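Local coordinates for protein beta-agarase B (Zobellia galactanivorans, PDB 4ATF) that cleaves the beta-1,4 linkages of agarose at random, with retention of anomeric configuration, giving mainly tetramers, as a family GH16 beta-agarase, at residues Trp129-Ser132 and Gln137-Asp140; His168-Arg173 and Thr249-Glu254; Phe201-Arg206 and Leu211-Asp216; Met255-Asn260 and Ile299-Pro304. The protein carries 1 engineered substitution. One frame throughout, in Å; residues are numbered along the deposited sequence. Where two conformers were deposited one is given.

Contact 1: Trp129-Ser132 and Gln137-Asp140; sequences WLLS and QEID. With GAL (beta-D-galactopyranose), chain E; AAL (3,6-anhydro-alpha-L-galactopyranose), chain B.
Trp129 and Glu138 meet on the sugar-facing side of the antiparallel hairpin 129-132/137-140. CB of Trp129 rests 3.5 Å from Ile139 O. With CG lodged between the backbone N and the carbonyl carbon (chi1 53°), the indole stands under the bound agarose. CD1 and NE1 lie below the hydroxymethyl group of the chain E galactose, CD1 being 3.6 Å from its O6. C5 of the same sugar sits 3.7 Å above the ring centre, so the broad flat indole suits the apolar side of galactose. The indole meets Glu138 with its edge at CE3, Glu138 CG lying 3.4 Å from CE3 in one of its two conformers, and CH2 comes 3.5 Å from O5 of the anhydrogalactose. Leu131 CD1 touches C6 of that sugar. Glu138, probably the catalytic nucleophile, as in related enzymes, and Asp140 share this face. On the reverse face Leu130 CD1 packs against Ile139 CB at 4.1 Å, branched apolar residues fit for a sandwich interior. Leu130 and Ile139 exchange two backbone hydrogen bonds, and Ser132 N bonds to Gln137 O at 2.8 Å. Strand 255-262 flanks 129-132, strand 164-172 flanks 137-140, and strand 199-207 covers Leu130 and Ile139.

Contact 2: His168-Arg173 and Thr249-Glu254; sequences HHVFIR and TGLNKE. With AAL (3,6-anhydro-alpha-L-galactopyranose), chain B; GAL (beta-D-galactopyranose), chain E; GAL (beta-D-galactopyranose), chain C.
Leu251 supplies the apolar contact, its two methyls spread over two residues of strand 168-172. CD2 meets Val170 CG1 at 3.8 Å, and CD1 lies as far from His168 CD2 in one of the histidine's two conformers. Placing CG beside the backbone N (chi1 -64°) aims this fork at the strand; Leu251 is the centre of an inverse gamma turn. The residues alternating with His168 and Val170 face the substrate. By ring contact, one face of the His169 ring is met by O2 of the chain E galactose, 3.3 Å above its centre; Asp178 takes a hydrogen bond from ND1 and so fixes the ring's rotation. Phe171 offers a face to the anhydrogalactose, O3 standing 3.6 Å above it toward the rim, and Arg173 NH1 is over the same face. By hydrogen bonding, Arg173, bent at chi2 and chi3, sends NH1 almost straight to that O3 (2.9 Å, 174°); NH2 adds weak bonds to O4 of this sugar and to O4 and O5 of the chain C galactose. Strand 164-172 runs between strands 137-145 and 177-179, and loop 249-254 passes beside Leu211 of strand 210-215 before entering strand 255-262.

Contact 3: Phe201-Arg206 and Leu211-Asp216; sequences FGVYWR and LEYYID
Strands 201-206 and 211-215 run antiparallel, their axes approaching to 4.6 Å with 161° between their N-to-C directions, and paired backbone hydrogen bonds link Gly202 with Tyr214 and Tyr204 with Glu212. They form a beta hairpin in the beta-sandwich (jelly-roll) fold of family GH16, and the alternation of residues gives it two distinct faces. One carries Phe201, Val203, Trp205, Leu211, Tyr213 and Ile215, large apolar groups that pack on strands 137-145 and 164-172 within the sandwich. Here Phe201 CD1 meets Ile215 CG1 at 3.9 Å. Val203 and Tyr213 lie side by side: in one of the valine's two conformers, CG2 makes a CH-pi contact over the ring, 4.3 Å from its centroid. Leu211 CD2 comes alongside the indole of Trp205, 3.7 Å from CD1. The two polar ends on this face are used beyond the hairpin, Trp205 NE1 bonding to Leu251 O and Tyr213 OH to Ser167 O.

The reverse face, where Ala21 and Trp29 adjoin Tyr204, mixes apolar and polar groups. Tyr204 CB touches the ring edge of Tyr214 at CE1, and Gly202 O lies at the edge of that same ring. Glu212, extended beyond CG, runs beside Tyr204, and its OE1 lies at the edge of the Tyr204 ring, 3.5 Å from CD2. Tyr214 OH donates a short 2.6 Å hydrogen bond to Glu212 OE1, meeting it from above the carboxylate plane. Glu212 OE2 takes a water's hydrogen bond at 2.7 Å, and the water accepts from Arg206 NH1 at 3.0 Å.

Contact 4: Met255-Asn260 and Ile299-Pro304; sequences MDIIIN and IRIYKP
Four isoleucines make the apolar contact, for the segments' axes stay 11.2 Å apart, too far for backbone pairing. Ile257 and Ile301 reach for each other tip to tip, CD1 to CD1 at 3.6 Å. Ile299 instead slides past Ile257 in the opposite direction, its CD1 coming 3.7 Å from Ile257 CG2. With CG1 anti to the backbone N (chi1 -175°), Ile299 carries that methyl toward the facing strand, where Ile259 CD1 also approaches it at 4.3 Å. Isoleucine suits both sides: its branch at CB favours the extended chain, and its long arm spans half the gap between sheets. Polar interactions turn the other way. Arg300 forms a salt bridge with Glu114, and its NH1 makes a weak 3.1 Å hydrogen bond to Tyr302 OH within the segment. Across the sandwich, Asp256 is held by Arg106 through a salt bridge and by His60, a substrate-binding residue, through a hydrogen bond. The contact thus joins the two layers of the beta-sandwich: strand 255-262, between strands 96-103 and 125-132, belongs to the layer that binds the sugar, while strand 293-306 pairs with strands 27-31, 82-89 and 111-118.

From the N terminus, contact 1 comes first and closes the short connection between strands 125-132 and 137-145 in the sugar-binding layer. Contact 2 opens at 168-173, on the strand beside 137-145, and closes only at 249-254, spanning 75 residues. Contact 3, the hairpin 201-206/211-216, is nested wholly inside that loop. Contact 4 starts where contact 2 ends: strand 255-260 pairs with 129-132 on the side away from 137-140, Ile258 N and Asp256 N probably bonding to Trp129 O and Leu131 O. No two contacts cross. Trp205 and Leu211 of contact 3 pack on Leu130 and Ile139 of contact 1, while contact 4 continues that layer and joins it to the other.

Contact 1: Trp129-Ser132 and Gln137-Asp140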
# COMPACT_ATOMS: atom_id res chain seq x y z
N TRP A 129 -1.71 1.26 -1.55
CA TRP A 129 -2.24 2.21 -0.57
C TRP A 129 -3.02 3.36 -1.21
O TRP A 129 -2.99 3.51 -2.48
CB TRP A 129 -1.11 2.68 0.37
CG TRP A 129 0.13 3.23 -0.24
CD1 TRP A 129 0.99 2.62 -1.15
CD2 TRP A 129 0.68 4.53 0.02
NE1 TRP A 129 2.05 3.47 -1.43
CE2 TRP A 129 1.88 4.64 -0.71
CE3 TRP A 129 0.28 5.60 0.87
CZ2 TRP A 129 2.68 5.80 -0.68
CZ3 TRP A 129 1.10 6.76 0.94
CH2 TRP A 129 2.30 6.84 0.15
N LEU A 130 -3.74 4.15 -0.38
CA LEU A 130 -4.57 5.29 -0.85
C LEU A 130 -4.04 6.52 -0.13
O LEU A 130 -3.74 6.44 1.10
CB LEU A 130 -6.05 5.13 -0.44
CG LEU A 130 -6.65 3.78 -0.89
CD1 LEU A 130 -8.12 3.73 -0.36
CD2 LEU A 130 -6.59 3.59 -2.43
N LEU A 131 -3.93 7.65 -0.83
CA LEU A 131 -3.33 8.87 -0.16
C LEU A 131 -4.07 10.09 -0.69
O LEU A 131 -4.18 10.23 -1.93
CB LEU A 131 -1.82 8.99 -0.51
CG LEU A 131 -1.08 10.18 0.08
CD1 LEU A 131 -1.08 9.99 1.61
CD2 LEU A 131 0.38 10.20 -0.47
N SER A 132 -4.60 10.97 0.19
CA SER A 132 -5.26 12.18 -0.29
C SER A 132 -4.27 13.12 -1.03
O SER A 132 -3.06 13.07 -0.80
CB SER A 132 -5.96 12.93 0.89
OG SER A 132 -4.95 13.40 1.82
N GLN A 137 -4.24 12.29 4.63
CA GLN A 137 -5.03 11.16 4.99
C GLN A 137 -4.61 9.97 4.07
O GLN A 137 -4.39 10.14 2.86
CB GLN A 137 -6.55 11.47 4.82
CG GLN A 137 -7.01 12.64 5.71
CD GLN A 137 -8.48 13.03 5.46
OE1 GLN A 137 -8.99 14.02 6.05
NE2 GLN A 137 -9.15 12.27 4.64
N GLU A 138 -4.46 8.78 4.67
CA GLU A 138 -3.84 7.62 4.02
C GLU A 138 -4.52 6.34 4.52
O GLU A 138 -4.88 6.26 5.72
CB GLU A 138 -2.32 7.53 4.38
CG GLU A 138 -1.57 6.38 3.62
CD GLU A 138 -1.64 4.98 4.36
OE1 GLU A 138 -2.00 4.93 5.56
OE2 GLU A 138 -1.31 3.89 3.76
N ILE A 139 -4.72 5.35 3.64
CA ILE A 139 -5.29 4.05 4.01
C ILE A 139 -4.39 2.99 3.36
O ILE A 139 -4.16 3.05 2.13
CB ILE A 139 -6.75 3.86 3.51
CG1 ILE A 139 -7.70 4.84 4.22
CG2 ILE A 139 -7.19 2.33 3.78
CD1 ILE A 139 -9.04 5.09 3.44
N ASP A 140 -3.79 2.10 4.17
CA ASP A 140 -3.03 0.96 3.59
C ASP A 140 -3.94 -0.15 3.08
O ASP A 140 -4.95 -0.46 3.72
CB ASP A 140 -2.25 0.27 4.65
CG ASP A 140 -1.24 1.10 5.29
OD1 ASP A 140 -0.83 2.18 4.79
OD2 ASP A 140 -0.90 0.61 6.38
C1 GAL E . 2.45 4.08 4.98
C2 GAL E . 3.24 5.36 5.15
C3 GAL E . 3.53 6.16 3.87
C4 GAL E . 4.21 5.18 2.90
C5 GAL E . 3.35 3.89 2.78
C6 GAL E . 3.88 2.88 1.74
O2 GAL E . 2.43 6.17 5.96
O3 GAL E . 4.41 7.21 4.29
O4 GAL E . 5.46 4.84 3.45
O5 GAL E . 3.05 3.23 4.02
O6 GAL E . 2.91 1.83 1.74
C1 AAL B . 3.88 8.55 4.13
C2 AAL B . 4.86 9.54 4.82
C3 AAL B . 4.59 10.97 4.25
C4 AAL B . 4.63 11.10 2.77
C5 AAL B . 3.50 10.20 2.35
C6 AAL B . 2.39 10.79 3.26
O2 AAL B . 6.20 9.14 4.54
O3 AAL B . 3.16 11.28 4.41
O4 AAL B . 4.51 12.37 2.18
O5 AAL B . 3.71 8.79 2.66

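Contact 2: His168-Arg173 and Thr249-Glu254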
# COMPACT_ATOMS: atom_id res chain seq x y z
N HIS A 168 -3.92 2.73 8.70
CA HIS A 168 -4.31 3.99 8.10
C HIS A 168 -3.53 5.07 8.86
O HIS A 168 -3.05 4.82 10.00
CB HIS A 168 -5.86 4.19 8.22
CG HIS A 168 -6.29 4.69 9.56
ND1 HIS A 168 -6.50 3.85 10.64
CD2 HIS A 168 -6.51 5.95 10.03
CE1 HIS A 168 -6.86 4.56 11.69
NE2 HIS A 168 -6.88 5.84 11.35
N HIS A 169 -3.37 6.26 8.26
CA HIS A 169 -2.61 7.35 8.92
C HIS A 169 -3.38 8.63 8.74
O HIS A 169 -4.00 8.81 7.70
CB HIS A 169 -1.20 7.56 8.29
CG HIS A 169 -0.26 6.42 8.46
ND1 HIS A 169 0.84 6.49 9.28
CD2 HIS A 169 -0.22 5.18 7.88
CE1 HIS A 169 1.50 5.33 9.24
NE2 HIS A 169 0.87 4.52 8.41
N VAL A 170 -3.28 9.53 9.71
CA VAL A 170 -3.67 10.92 9.49
C VAL A 170 -2.45 11.73 9.83
O VAL A 170 -1.69 11.36 10.77
CB VAL A 170 -4.97 11.32 10.24
CG1 VAL A 170 -6.20 10.61 9.61
CG2 VAL A 170 -4.88 11.05 11.72
N PHE A 171 -2.20 12.81 9.08
CA PHE A 171 -0.94 13.61 9.31
C PHE A 171 -1.25 15.07 9.55
O PHE A 171 -2.29 15.57 9.08
CB PHE A 171 -0.02 13.59 8.07
CG PHE A 171 0.40 12.22 7.63
CD1 PHE A 171 1.53 11.59 8.19
CD2 PHE A 171 -0.36 11.55 6.67
CE1 PHE A 171 1.86 10.25 7.79
CE2 PHE A 171 -0.04 10.25 6.23
CZ PHE A 171 1.08 9.59 6.79
N ILE A 172 -0.35 15.76 10.28
CA ILE A 172 -0.30 17.20 10.22
C ILE A 172 1.00 17.43 9.44
O ILE A 172 2.02 16.77 9.75
CB ILE A 172 -0.27 17.85 11.64
CG1 ILE A 172 -1.56 17.56 12.42
CG2 ILE A 172 0.10 19.41 11.54
CD1 ILE A 172 -1.44 17.85 13.94
N ARG A 173 1.00 18.33 8.44
CA ARG A 173 2.17 18.42 7.56
C ARG A 173 3.29 19.31 8.08
O ARG A 173 4.44 18.94 7.89
CB ARG A 173 1.81 18.83 6.12
CG ARG A 173 0.79 17.95 5.41
CD ARG A 173 1.20 16.48 5.35
NE ARG A 173 2.56 16.26 4.91
CZ ARG A 173 3.06 15.03 4.70
NH1 ARG A 173 2.28 13.96 4.88
NH2 ARG A 173 4.32 14.85 4.34
N THR A 249 -12.72 15.73 10.69
CA THR A 249 -13.36 15.29 9.44
C THR A 249 -13.39 13.73 9.30
O THR A 249 -14.19 13.13 8.54
CB THR A 249 -12.62 15.86 8.19
OG1 THR A 249 -11.29 15.29 8.14
CG2 THR A 249 -12.56 17.39 8.25
N GLY A 250 -12.47 13.06 9.97
CA GLY A 250 -12.25 11.62 9.71
C GLY A 250 -11.54 11.44 8.37
O GLY A 250 -11.00 12.42 7.79
N LEU A 251 -11.61 10.22 7.85
CA LEU A 251 -11.02 9.90 6.51
C LEU A 251 -12.02 10.28 5.40
O LEU A 251 -12.73 9.44 4.85
CB LEU A 251 -10.59 8.42 6.45
CG LEU A 251 -9.45 8.02 7.46
CD1 LEU A 251 -9.32 6.50 7.54
CD2 LEU A 251 -8.14 8.63 7.00
N ASN A 252 -12.13 11.56 5.09
CA ASN A 252 -13.21 12.05 4.22
C ASN A 252 -12.69 12.45 2.85
O ASN A 252 -13.48 12.64 1.91
CB ASN A 252 -13.90 13.29 4.85
CG ASN A 252 -12.96 14.56 4.84
OD1 ASN A 252 -11.83 14.51 5.42
ND2 ASN A 252 -13.36 15.61 4.12
N LYS A 253 -11.37 12.63 2.71
CA LYS A 253 -10.88 13.24 1.44
C LYS A 253 -10.74 12.18 0.35
O LYS A 253 -10.27 11.06 0.63
CB LYS A 253 -9.51 13.92 1.69
CG LYS A 253 -9.61 15.16 2.67
CD LYS A 253 -8.25 15.72 3.02
CE LYS A 253 -8.49 16.94 3.94
NZ LYS A 253 -7.21 17.39 4.73
N GLU A 254 -11.09 12.52 -0.89
CA GLU A 254 -10.86 11.57 -2.02
C GLU A 254 -9.34 11.26 -2.15
O GLU A 254 -8.47 12.10 -1.73
CB GLU A 254 -11.48 12.13 -3.34
CG GLU A 254 -10.70 13.31 -3.90
CD GLU A 254 -11.37 13.97 -5.09
OE1 GLU A 254 -12.36 13.40 -5.65
OE2 GLU A 254 -10.91 15.07 -5.44
C1 AAL B . 3.88 8.55 4.13
C2 AAL B . 4.86 9.54 4.82
C3 AAL B . 4.59 10.97 4.25
C4 AAL B . 4.63 11.10 2.77
C5 AAL B . 3.50 10.20 2.35
C6 AAL B . 2.39 10.79 3.26
O2 AAL B . 6.20 9.14 4.54
O3 AAL B . 3.16 11.28 4.41
O4 AAL B . 4.51 12.37 2.18
O5 AAL B . 3.71 8.79 2.66
C1 GAL E . 2.45 4.08 4.98
C2 GAL E . 3.24 5.36 5.15
C3 GAL E . 3.53 6.16 3.87
C4 GAL E . 4.21 5.18 2.90
C5 GAL E . 3.35 3.89 2.78
C6 GAL E . 3.88 2.88 1.74
O2 GAL E . 2.43 6.17 5.96
O3 GAL E . 4.41 7.21 4.29
O4 GAL E . 5.46 4.84 3.45
O5 GAL E . 3.05 3.23 4.02
O6 GAL E . 2.91 1.83 1.74
C1 GAL C . 5.70 12.91 1.63
C2 GAL C . 5.20 14.16 0.90
C3 GAL C . 6.39 15.00 0.38
C4 GAL C . 7.40 15.28 1.52
C5 GAL C . 7.78 13.96 2.24
C6 GAL C . 8.77 14.37 3.31
O2 GAL C . 4.27 13.85 -0.17
O3 GAL C . 5.87 16.25 -0.03
O4 GAL C . 6.73 16.03 2.52
O5 GAL C . 6.58 13.29 2.73
O6 GAL C . 9.16 13.12 3.76

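Contact 3: Phe201-Arg206 and Leu211-Asp216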
# COMPACT_ATOMS: atom_id res chain seq x y z
N PHE A 201 -5.92 -8.82 -1.21
CA PHE A 201 -5.94 -7.90 -0.10
C PHE A 201 -6.93 -6.76 -0.44
O PHE A 201 -6.72 -6.05 -1.44
CB PHE A 201 -4.52 -7.31 0.08
CG PHE A 201 -3.46 -8.36 0.26
CD1 PHE A 201 -3.26 -8.93 1.51
CD2 PHE A 201 -2.70 -8.78 -0.82
CE1 PHE A 201 -2.26 -9.93 1.72
CE2 PHE A 201 -1.69 -9.77 -0.70
CZ PHE A 201 -1.42 -10.35 0.61
N GLY A 202 -7.95 -6.54 0.40
CA GLY A 202 -8.95 -5.56 0.08
C GLY A 202 -9.28 -4.71 1.30
O GLY A 202 -8.98 -5.09 2.47
N VAL A 203 -9.93 -3.58 1.04
CA VAL A 203 -10.42 -2.71 2.09
C VAL A 203 -11.77 -2.17 1.67
O VAL A 203 -11.95 -1.74 0.52
CB VAL A 203 -9.48 -1.52 2.36
CG1 VAL A 203 -9.59 -0.48 1.23
CG2 VAL A 203 -9.81 -0.87 3.71
N TYR A 204 -12.74 -2.22 2.58
CA TYR A 204 -14.01 -1.47 2.39
C TYR A 204 -13.84 -0.19 3.19
O TYR A 204 -13.84 -0.22 4.45
CB TYR A 204 -15.23 -2.24 2.94
CG TYR A 204 -16.57 -1.54 2.73
CD1 TYR A 204 -16.73 -0.50 1.74
CD2 TYR A 204 -17.72 -1.92 3.49
CE1 TYR A 204 -17.98 0.12 1.54
CE2 TYR A 204 -18.98 -1.31 3.25
CZ TYR A 204 -19.07 -0.30 2.29
OH TYR A 204 -20.29 0.28 2.12
N TRP A 205 -13.70 0.94 2.48
CA TRP A 205 -13.64 2.24 3.12
C TRP A 205 -15.10 2.71 3.03
O TRP A 205 -15.56 3.18 1.97
CB TRP A 205 -12.72 3.13 2.30
CG TRP A 205 -12.67 4.60 2.67
CD1 TRP A 205 -13.06 5.23 3.86
CD2 TRP A 205 -12.11 5.61 1.83
NE1 TRP A 205 -12.82 6.64 3.77
CE2 TRP A 205 -12.23 6.87 2.53
CE3 TRP A 205 -11.54 5.57 0.52
CZ2 TRP A 205 -11.79 8.09 1.97
CZ3 TRP A 205 -11.08 6.83 -0.07
CH2 TRP A 205 -11.24 8.07 0.68
N ARG A 206 -15.83 2.55 4.15
CA ARG A 206 -17.31 2.72 4.11
C ARG A 206 -17.73 4.21 4.31
O ARG A 206 -18.64 4.72 3.61
CB ARG A 206 -17.98 1.83 5.17
CG ARG A 206 -19.55 1.83 5.12
CD ARG A 206 -20.05 1.06 6.38
NE ARG A 206 -20.01 1.87 7.60
CZ ARG A 206 -20.32 1.45 8.83
NH1 ARG A 206 -20.69 0.16 9.03
NH2 ARG A 206 -20.27 2.33 9.86
N LEU A 211 -13.52 1.43 8.52
CA LEU A 211 -12.68 0.67 7.53
C LEU A 211 -12.85 -0.81 7.86
O LEU A 211 -12.85 -1.16 9.02
CB LEU A 211 -11.18 1.03 7.70
CG LEU A 211 -10.81 2.52 7.50
CD1 LEU A 211 -9.27 2.77 7.84
CD2 LEU A 211 -11.19 2.97 6.05
N GLU A 212 -12.97 -1.66 6.86
CA GLU A 212 -12.93 -3.13 7.07
C GLU A 212 -11.87 -3.69 6.16
O GLU A 212 -11.87 -3.36 4.97
CB GLU A 212 -14.28 -3.74 6.63
CG GLU A 212 -15.42 -3.27 7.57
CD GLU A 212 -16.78 -3.63 7.01
OE1 GLU A 212 -16.88 -4.29 5.92
OE2 GLU A 212 -17.74 -3.29 7.67
N TYR A 213 -10.98 -4.55 6.68
CA TYR A 213 -9.89 -5.14 5.88
C TYR A 213 -10.23 -6.60 5.61
O TYR A 213 -10.72 -7.31 6.53
CB TYR A 213 -8.54 -5.07 6.69
CG TYR A 213 -8.07 -3.65 6.92
CD1 TYR A 213 -8.53 -2.90 8.03
CD2 TYR A 213 -7.22 -3.05 6.00
CE1 TYR A 213 -8.10 -1.58 8.26
CE2 TYR A 213 -6.74 -1.70 6.22
CZ TYR A 213 -7.21 -0.98 7.35
OH TYR A 213 -6.75 0.30 7.59
N TYR A 214 -9.93 -7.07 4.40
CA TYR A 214 -10.27 -8.42 3.93
C TYR A 214 -9.04 -9.07 3.31
O TYR A 214 -8.31 -8.44 2.51
CB TYR A 214 -11.37 -8.35 2.83
CG TYR A 214 -12.68 -7.85 3.38
CD1 TYR A 214 -12.96 -6.45 3.50
CD2 TYR A 214 -13.67 -8.77 3.82
CE1 TYR A 214 -14.24 -5.99 4.04
CE2 TYR A 214 -14.89 -8.33 4.36
CZ TYR A 214 -15.16 -6.98 4.49
OH TYR A 214 -16.41 -6.68 5.04
N ILE A 215 -8.78 -10.32 3.67
CA ILE A 215 -7.71 -11.08 2.99
C ILE A 215 -8.34 -12.35 2.52
O ILE A 215 -8.98 -13.08 3.34
CB ILE A 215 -6.49 -11.39 3.92
CG1 ILE A 215 -5.82 -10.04 4.30
CG2 ILE A 215 -5.47 -12.25 3.19
CD1 ILE A 215 -4.75 -10.12 5.43
N ASP A 216 -8.17 -12.61 1.23
CA ASP A 216 -8.72 -13.84 0.61
C ASP A 216 -10.19 -14.02 0.89
O ASP A 216 -10.65 -15.12 1.16
CB ASP A 216 -7.87 -15.06 1.02
CG ASP A 216 -6.46 -15.06 0.33
OD1 ASP A 216 -6.31 -14.35 -0.70
OD2 ASP A 216 -5.53 -15.78 0.81
O HOH W 1 -20.25 -2.24 7.29

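Contact 4: Met255-Asn260 and Ile299-Pro304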
# COMPACT_ATOMS: atom_id res chain seq x y z
N MET A 255 -9.00 10.05 -2.67
CA MET A 255 -7.59 9.59 -2.55
C MET A 255 -7.11 8.99 -3.89
O MET A 255 -7.91 8.41 -4.64
CB MET A 255 -7.46 8.53 -1.45
CG MET A 255 -7.73 9.09 -0.04
SD MET A 255 -7.36 7.89 1.22
CE MET A 255 -8.07 8.73 2.68
N ASP A 256 -5.81 9.19 -4.16
CA ASP A 256 -5.07 8.52 -5.21
C ASP A 256 -4.78 7.05 -4.78
O ASP A 256 -4.54 6.76 -3.61
CB ASP A 256 -3.67 9.20 -5.37
CG ASP A 256 -3.75 10.64 -5.95
OD1 ASP A 256 -4.72 11.02 -6.67
OD2 ASP A 256 -2.79 11.42 -5.69
N ILE A 257 -4.74 6.12 -5.74
CA ILE A 257 -4.34 4.76 -5.46
C ILE A 257 -2.87 4.71 -5.81
O ILE A 257 -2.47 5.18 -6.88
CB ILE A 257 -5.12 3.77 -6.35
CG1 ILE A 257 -6.65 3.90 -6.13
CG2 ILE A 257 -4.56 2.31 -6.13
CD1 ILE A 257 -7.46 3.04 -7.19
N ILE A 258 -2.03 4.20 -4.91
CA ILE A 258 -0.56 4.18 -5.17
C ILE A 258 -0.12 2.70 -5.02
O ILE A 258 -0.57 2.03 -4.07
CB ILE A 258 0.20 5.10 -4.16
CG1 ILE A 258 -0.38 6.54 -4.22
CG2 ILE A 258 1.72 5.01 -4.34
CD1 ILE A 258 0.34 7.56 -3.30
N ILE A 259 0.71 2.20 -5.97
CA ILE A 259 1.31 0.87 -5.87
C ILE A 259 2.83 1.07 -5.96
O ILE A 259 3.29 1.65 -6.94
CB ILE A 259 0.78 -0.06 -7.02
CG1 ILE A 259 -0.75 -0.11 -6.96
CG2 ILE A 259 1.49 -1.48 -6.90
CD1 ILE A 259 -1.43 -1.02 -8.03
N ASN A 260 3.61 0.57 -5.00
CA ASN A 260 5.04 0.78 -5.04
C ASN A 260 5.76 -0.23 -4.20
O ASN A 260 5.14 -1.13 -3.62
CB ASN A 260 5.43 2.26 -4.65
CG ASN A 260 5.32 2.56 -3.13
OD1 ASN A 260 5.46 1.69 -2.30
ND2 ASN A 260 5.10 3.83 -2.78
N ILE A 299 -6.21 -5.12 -9.81
CA ILE A 299 -6.76 -4.29 -8.78
C ILE A 299 -8.18 -3.93 -9.22
O ILE A 299 -8.40 -3.45 -10.36
CB ILE A 299 -5.86 -3.06 -8.44
CG1 ILE A 299 -6.48 -2.28 -7.21
CG2 ILE A 299 -5.63 -2.20 -9.68
CD1 ILE A 299 -5.47 -1.28 -6.61
N ARG A 300 -9.16 -4.27 -8.37
CA ARG A 300 -10.55 -4.11 -8.75
C ARG A 300 -11.19 -3.20 -7.71
O ARG A 300 -10.85 -3.24 -6.51
CB ARG A 300 -11.24 -5.49 -8.89
CG ARG A 300 -11.43 -6.28 -7.54
CD ARG A 300 -11.86 -7.74 -7.94
NE ARG A 300 -12.18 -8.50 -6.72
CZ ARG A 300 -13.35 -9.12 -6.50
NH1 ARG A 300 -14.33 -9.17 -7.43
NH2 ARG A 300 -13.54 -9.79 -5.34
N ILE A 301 -12.11 -2.37 -8.18
CA ILE A 301 -12.69 -1.28 -7.42
C ILE A 301 -14.23 -1.32 -7.65
O ILE A 301 -14.68 -1.38 -8.80
CB ILE A 301 -12.17 0.08 -7.95
CG1 ILE A 301 -10.63 0.20 -7.71
CG2 ILE A 301 -12.97 1.21 -7.31
CD1 ILE A 301 -9.81 0.94 -8.84
N TYR A 302 -15.01 -1.32 -6.57
CA TYR A 302 -16.48 -1.40 -6.68
C TYR A 302 -17.13 -0.33 -5.81
O TYR A 302 -16.60 0.03 -4.74
CB TYR A 302 -17.01 -2.77 -6.20
CG TYR A 302 -16.59 -3.92 -7.05
CD1 TYR A 302 -15.30 -4.48 -6.93
CD2 TYR A 302 -17.48 -4.46 -7.98
CE1 TYR A 302 -14.91 -5.53 -7.74
CE2 TYR A 302 -17.09 -5.55 -8.81
CZ TYR A 302 -15.81 -6.07 -8.65
OH TYR A 302 -15.43 -7.15 -9.45
N LYS A 303 -18.28 0.18 -6.26
CA LYS A 303 -19.09 1.15 -5.47
C LYS A 303 -20.44 0.52 -5.20
O LYS A 303 -20.98 -0.18 -6.07
CB LYS A 303 -19.23 2.49 -6.27
CG LYS A 303 -17.77 3.20 -6.42
CD LYS A 303 -17.77 4.74 -6.19
CE LYS A 303 -18.08 5.00 -4.82
NZ LYS A 303 -17.44 6.10 -4.18
N PRO A 304 -20.99 0.71 -4.00
CA PRO A 304 -22.35 0.17 -3.73
C PRO A 304 -23.43 1.04 -4.37
O PRO A 304 -23.39 2.29 -4.17
CB PRO A 304 -22.45 0.21 -2.22
CG PRO A 304 -21.48 1.33 -1.77
CD PRO A 304 -20.41 1.44 -2.86